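Local structure of type III effector XopAI (Xanthomonas citri, 6K93) at residues Q141-M146 and D167-Q172; V185-A190 and P228-E233. The protein is a type III effector with a mono-ADP-ribosyltransferase fold that probably binds arginine-containing peptides and is linked with cell invasion. One frame throughout, in Å; residues are numbered along the deposited sequence.

Following the chain from the N terminus, contact 1 comes first: residues 141-146 on helix 136-156 meet residues 167-172 on helix 165-174, closing a mostly helical excursion of 20 intervening residues. Contact 2 opens only after that. The loop carrying 185-190 faces helix 228-234 across 37 intervening residues, which include helix 194-209 and strand 218-224. The two closures therefore lie in series, neither nested nor crossed. The centres of contact 1 and contact 2 are about 29 Å apart, on opposite sides of the chain's centre. The nearest atoms of contact 1 and contact 2 stay about 12 Å apart. Contact 1 is buried packing within the helical part, whereas contact 2 joins a loop to the sheet-bearing part largely through water.

Contact 1. Residues Q141-M146 and D167-Q172; sequences QRWNGM and DLVALQ
Met146 packs on Val169 and Gln172, and Trp143 on Val169, in a buried helix-helix contact that joins helix 136-156 to helix 165-174. The local axes approach to 10.5 Å with an angle of 115° between their directions, and no hydrogen bond passes between the segments; packing, mostly of side chains, buries 246 Å². Val169 projects toward the partner helix and divides its work between two methyls. Val169 CG1 lies 3.7 Å from Trp143 CZ3 and also meets Met146 CB, while Val169 CG2 rests 3.7 Å from Met146 O. Although the Trp143 CB bond leads away from the other helix, a torsion that sets CG anti to the backbone N (chi1 172°) lets the six-membered ring reach Val169. Elsewhere the indole lies against helix 117-128, its ring meeting that of Phe123 with the planes at about 70°. Met146 lies obliquely across the Gln172 amide, with Met146 CG 3.4 Å from Gln172 NE2 and Met146 SD 3.7 Å from Gln172 CD. The amide sits at the end of an extended chain and is held at both polar atoms, NE2 donating to Glu279 and OE1 accepting from Arg149, which should fix its rotation while the thioether lies against it. Glu279 also forms a salt bridge with Arg142, so a polar network borders the apolar patch. Such apolar helix-helix packing, edged by polar groups, belongs here to the helical portion of the mono-ADP-ribosyltransferase fold.

Contact 2. Residues V185-A190 and P228-E233; sequences VLEKEA and PDWVSE
Glu187 faces Trp230 through a water, where a type I beta turn, Glu187 to Ala190, approaches helix 228-234 in the mono-ADP-ribosyltransferase fold. The turn is closed by Ala190 N donating to Glu187 O at 3.2 Å, and Lys99 binds the carbonyls of Lys188 and Ala190. Only 75 Å² is buried between the segments, so direct packing is slight. From CB, which projects toward the helix, the Glu187 chain bends twice (chi1 -73°, chi2 -87°). Glu187 CG then lies 4.0 Å from the water oxygen, and CD brings the carboxylate up to it. At the tip, Glu187 OE2 accepts a hydrogen bond from this water at 2.9 Å and forms a salt bridge with Arg234, which also makes a cation-pi contact with the Trp230 ring. Arg234 thus ties acid and indole together from the end of the same helix, while Glu187 OE2 remains 4.4 Å from Trp230 NE1, with the water as the intermediary. A second, more exposed bridge runs alongside: Glu189 OE2 and Glu233 OE1 stand 4.0 Å apart, like charges whose approach is probably eased by a water that donates to Glu233 OE1 at 2.9 Å and only weakly to Glu189 OE2. Beyond the helix, Val231 packs on strands 262-268 and 308-315. In the first bridge, the water lies in the indole plane at the ring edge and accepts a hydrogen bond from Trp230 NE1, 2.8 Å from its oxygen.

Contact 1. Residues Q141-M146 and D167-Q172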
# COMPACT_ATOMS: atom_id res chain seq x y z
N GLN A 141 -13.60 10.82 13.82
CA GLN A 141 -13.26 12.21 13.54
C GLN A 141 -12.08 12.28 12.58
O GLN A 141 -12.08 13.09 11.64
CB GLN A 141 -12.95 12.94 14.83
CG GLN A 141 -14.18 13.20 15.68
CD GLN A 141 -15.28 13.90 14.91
OE1 GLN A 141 -15.06 14.98 14.35
NE2 GLN A 141 -16.45 13.28 14.83
N ARG A 142 -11.08 11.43 12.80
CA ARG A 142 -9.93 11.39 11.90
C ARG A 142 -10.37 11.03 10.47
O ARG A 142 -9.96 11.68 9.50
CB ARG A 142 -8.91 10.38 12.41
CG ARG A 142 -7.70 10.27 11.52
CD ARG A 142 -6.57 9.45 12.12
NE ARG A 142 -5.30 10.14 11.91
CZ ARG A 142 -4.10 9.56 11.95
NH1 ARG A 142 -3.02 10.29 11.72
NH2 ARG A 142 -3.99 8.25 12.13
N TRP A 143 -11.21 10.00 10.34
CA TRP A 143 -11.76 9.59 9.05
C TRP A 143 -12.47 10.76 8.37
O TRP A 143 -12.21 11.07 7.20
CB TRP A 143 -12.73 8.38 9.24
CG TRP A 143 -13.45 8.06 7.97
CD1 TRP A 143 -14.67 8.55 7.58
CD2 TRP A 143 -13.01 7.20 6.92
NE1 TRP A 143 -14.99 8.08 6.33
CE2 TRP A 143 -13.99 7.23 5.91
CE3 TRP A 143 -11.88 6.41 6.73
CZ2 TRP A 143 -13.86 6.51 4.73
CZ3 TRP A 143 -11.78 5.67 5.56
CH2 TRP A 143 -12.75 5.73 4.59
N ASN A 144 -13.37 11.42 9.09
CA ASN A 144 -14.09 12.56 8.51
C ASN A 144 -13.12 13.62 8.03
O ASN A 144 -13.31 14.21 6.96
CB ASN A 144 -15.05 13.15 9.54
CG ASN A 144 -16.19 12.21 9.87
OD1 ASN A 144 -16.46 11.25 9.16
ND2 ASN A 144 -16.88 12.49 10.97
N GLY A 145 -12.07 13.90 8.80
CA GLY A 145 -11.09 14.90 8.39
C GLY A 145 -10.33 14.50 7.14
O GLY A 145 -10.07 15.34 6.27
N MET A 146 -9.96 13.22 7.04
CA MET A 146 -9.29 12.75 5.83
C MET A 146 -10.24 12.82 4.62
O MET A 146 -9.83 13.22 3.52
CB MET A 146 -8.77 11.33 6.04
CG MET A 146 -7.61 11.32 6.97
SD MET A 146 -6.82 9.70 6.93
CE MET A 146 -7.85 9.06 7.99
N ASP A 167 -10.46 6.00 -1.73
CA ASP A 167 -9.20 5.47 -2.23
C ASP A 167 -8.05 6.44 -1.93
O ASP A 167 -6.96 6.01 -1.54
CB ASP A 167 -9.28 5.23 -3.74
CG ASP A 167 -10.11 4.02 -4.10
OD1 ASP A 167 -10.53 3.20 -3.23
OD2 ASP A 167 -10.37 3.88 -5.33
N LEU A 168 -8.29 7.75 -2.11
CA LEU A 168 -7.28 8.72 -1.72
C LEU A 168 -7.03 8.71 -0.21
O LEU A 168 -5.88 8.82 0.24
CB LEU A 168 -7.69 10.12 -2.17
CG LEU A 168 -7.72 10.40 -3.68
CD1 LEU A 168 -8.19 11.82 -3.96
CD2 LEU A 168 -6.34 10.16 -4.29
N VAL A 169 -8.09 8.53 0.58
CA VAL A 169 -7.92 8.40 2.02
C VAL A 169 -7.03 7.20 2.35
O VAL A 169 -6.19 7.26 3.26
CB VAL A 169 -9.29 8.30 2.73
CG1 VAL A 169 -9.12 7.91 4.19
CG2 VAL A 169 -10.04 9.61 2.62
N ALA A 170 -7.16 6.11 1.60
CA ALA A 170 -6.31 4.95 1.82
C ALA A 170 -4.84 5.28 1.62
O ALA A 170 -3.99 4.75 2.34
CB ALA A 170 -6.74 3.80 0.88
N LEU A 171 -4.52 6.13 0.63
CA LEU A 171 -3.13 6.53 0.44
C LEU A 171 -2.64 7.35 1.62
O LEU A 171 -1.53 7.13 2.10
CB LEU A 171 -2.96 7.30 -0.87
CG LEU A 171 -3.24 6.55 -2.17
CD1 LEU A 171 -3.01 7.50 -3.36
CD2 LEU A 171 -2.38 5.31 -2.28
N GLN A 172 -3.46 8.26 2.12
CA GLN A 172 -3.06 8.98 3.32
C GLN A 172 -2.88 8.02 4.50
O GLN A 172 -1.90 8.11 5.24
CB GLN A 172 -4.06 10.09 3.66
CG GLN A 172 -3.60 10.91 4.88
CD GLN A 172 -4.53 12.06 5.21
OE1 GLN A 172 -5.30 12.51 4.37
NE2 GLN A 172 -4.45 12.54 6.44

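Contact 2. Residues V185-A190 and P228-E233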
# COMPACT_ATOMS: atom_id res chain seq x y z
N VAL A 185 -0.16 -8.05 3.78
CA VAL A 185 -1.35 -8.88 3.94
C VAL A 185 -1.55 -9.86 2.78
O VAL A 185 -2.20 -10.89 2.97
CB VAL A 185 -2.60 -8.00 4.13
CG1 VAL A 185 -3.01 -7.29 2.84
CG2 VAL A 185 -3.78 -8.83 4.72
N LEU A 186 -0.98 -9.60 1.60
CA LEU A 186 -1.08 -10.54 0.48
C LEU A 186 0.15 -11.42 0.33
O LEU A 186 0.21 -12.21 -0.61
CB LEU A 186 -1.35 -9.78 -0.83
CG LEU A 186 -2.70 -9.10 -0.90
CD1 LEU A 186 -2.90 -8.32 -2.19
CD2 LEU A 186 -3.84 -10.12 -0.73
N GLU A 187 1.13 -11.31 1.23
CA GLU A 187 2.26 -12.24 1.21
C GLU A 187 1.76 -13.65 1.42
O GLU A 187 0.82 -13.89 2.18
CB GLU A 187 3.26 -11.88 2.30
CG GLU A 187 4.08 -10.62 2.02
CD GLU A 187 5.30 -10.93 1.21
OE1 GLU A 187 5.14 -11.23 0.01
OE2 GLU A 187 6.43 -10.91 1.75
N LYS A 188 2.41 -14.61 0.77
CA LYS A 188 1.93 -15.99 0.82
C LYS A 188 1.82 -16.50 2.25
O LYS A 188 0.83 -17.18 2.60
CB LYS A 188 2.85 -16.90 -0.00
CG LYS A 188 2.35 -18.32 -0.17
CD LYS A 188 1.56 -18.48 -1.47
CE LYS A 188 0.42 -19.48 -1.30
NZ LYS A 188 -0.37 -19.68 -2.55
N GLU A 189 2.82 -16.22 3.09
CA GLU A 189 2.88 -16.78 4.43
C GLU A 189 2.27 -15.88 5.50
O GLU A 189 2.28 -16.25 6.68
CB GLU A 189 4.34 -17.07 4.81
CG GLU A 189 4.81 -18.47 4.46
CD GLU A 189 6.32 -18.57 4.36
OE1 GLU A 189 7.02 -18.11 5.30
OE2 GLU A 189 6.81 -19.12 3.35
N ALA A 190 1.74 -14.71 5.13
CA ALA A 190 1.13 -13.83 6.12
C ALA A 190 -0.19 -14.38 6.61
O ALA A 190 -0.91 -15.07 5.89
CB ALA A 190 0.92 -12.43 5.53
N PRO A 228 18.41 -12.28 5.68
CA PRO A 228 18.90 -12.79 4.39
C PRO A 228 17.99 -13.81 3.74
O PRO A 228 17.80 -13.77 2.52
CB PRO A 228 20.27 -13.38 4.75
CG PRO A 228 20.71 -12.54 5.94
CD PRO A 228 19.45 -12.30 6.73
N ASP A 229 17.39 -14.73 4.52
CA ASP A 229 16.51 -15.72 3.90
C ASP A 229 15.23 -15.08 3.37
O ASP A 229 14.65 -15.56 2.39
CB ASP A 229 16.15 -16.82 4.90
CG ASP A 229 17.27 -17.83 5.10
OD1 ASP A 229 18.37 -17.64 4.54
OD2 ASP A 229 17.03 -18.82 5.83
N TRP A 230 14.77 -14.01 4.01
CA TRP A 230 13.63 -13.26 3.50
C TRP A 230 13.94 -12.74 2.11
O TRP A 230 13.10 -12.84 1.21
CB TRP A 230 13.29 -12.13 4.48
CG TRP A 230 12.12 -11.30 4.14
CD1 TRP A 230 10.87 -11.38 4.67
CD2 TRP A 230 12.09 -10.20 3.22
NE1 TRP A 230 10.06 -10.40 4.13
CE2 TRP A 230 10.79 -9.66 3.24
CE3 TRP A 230 13.05 -9.61 2.37
CZ2 TRP A 230 10.42 -8.59 2.44
CZ3 TRP A 230 12.67 -8.54 1.58
CH2 TRP A 230 11.37 -8.04 1.62
N VAL A 231 15.15 -12.23 1.91
CA VAL A 231 15.52 -11.72 0.61
C VAL A 231 15.57 -12.85 -0.41
O VAL A 231 14.99 -12.74 -1.50
CB VAL A 231 16.86 -10.97 0.68
CG1 VAL A 231 17.29 -10.58 -0.73
CG2 VAL A 231 16.75 -9.76 1.58
N SER A 232 16.27 -13.93 -0.09
CA SER A 232 16.47 -14.96 -1.11
C SER A 232 15.19 -15.72 -1.43
O SER A 232 15.08 -16.27 -2.54
CB SER A 232 17.58 -15.93 -0.69
OG SER A 232 17.38 -16.49 0.59
N GLU A 233 14.20 -15.73 -0.52
CA GLU A 233 12.91 -16.31 -0.86
C GLU A 233 12.15 -15.46 -1.87
O GLU A 233 11.24 -15.98 -2.54
CB GLU A 233 12.06 -16.47 0.39
CG GLU A 233 12.39 -17.69 1.20
CD GLU A 233 11.49 -17.83 2.40
OE1 GLU A 233 10.28 -17.54 2.29
OE2 GLU A 233 12.01 -18.24 3.46
O HOH W 1 7.25 -10.01 4.37
O HOH W 2 7.79 -16.54 1.32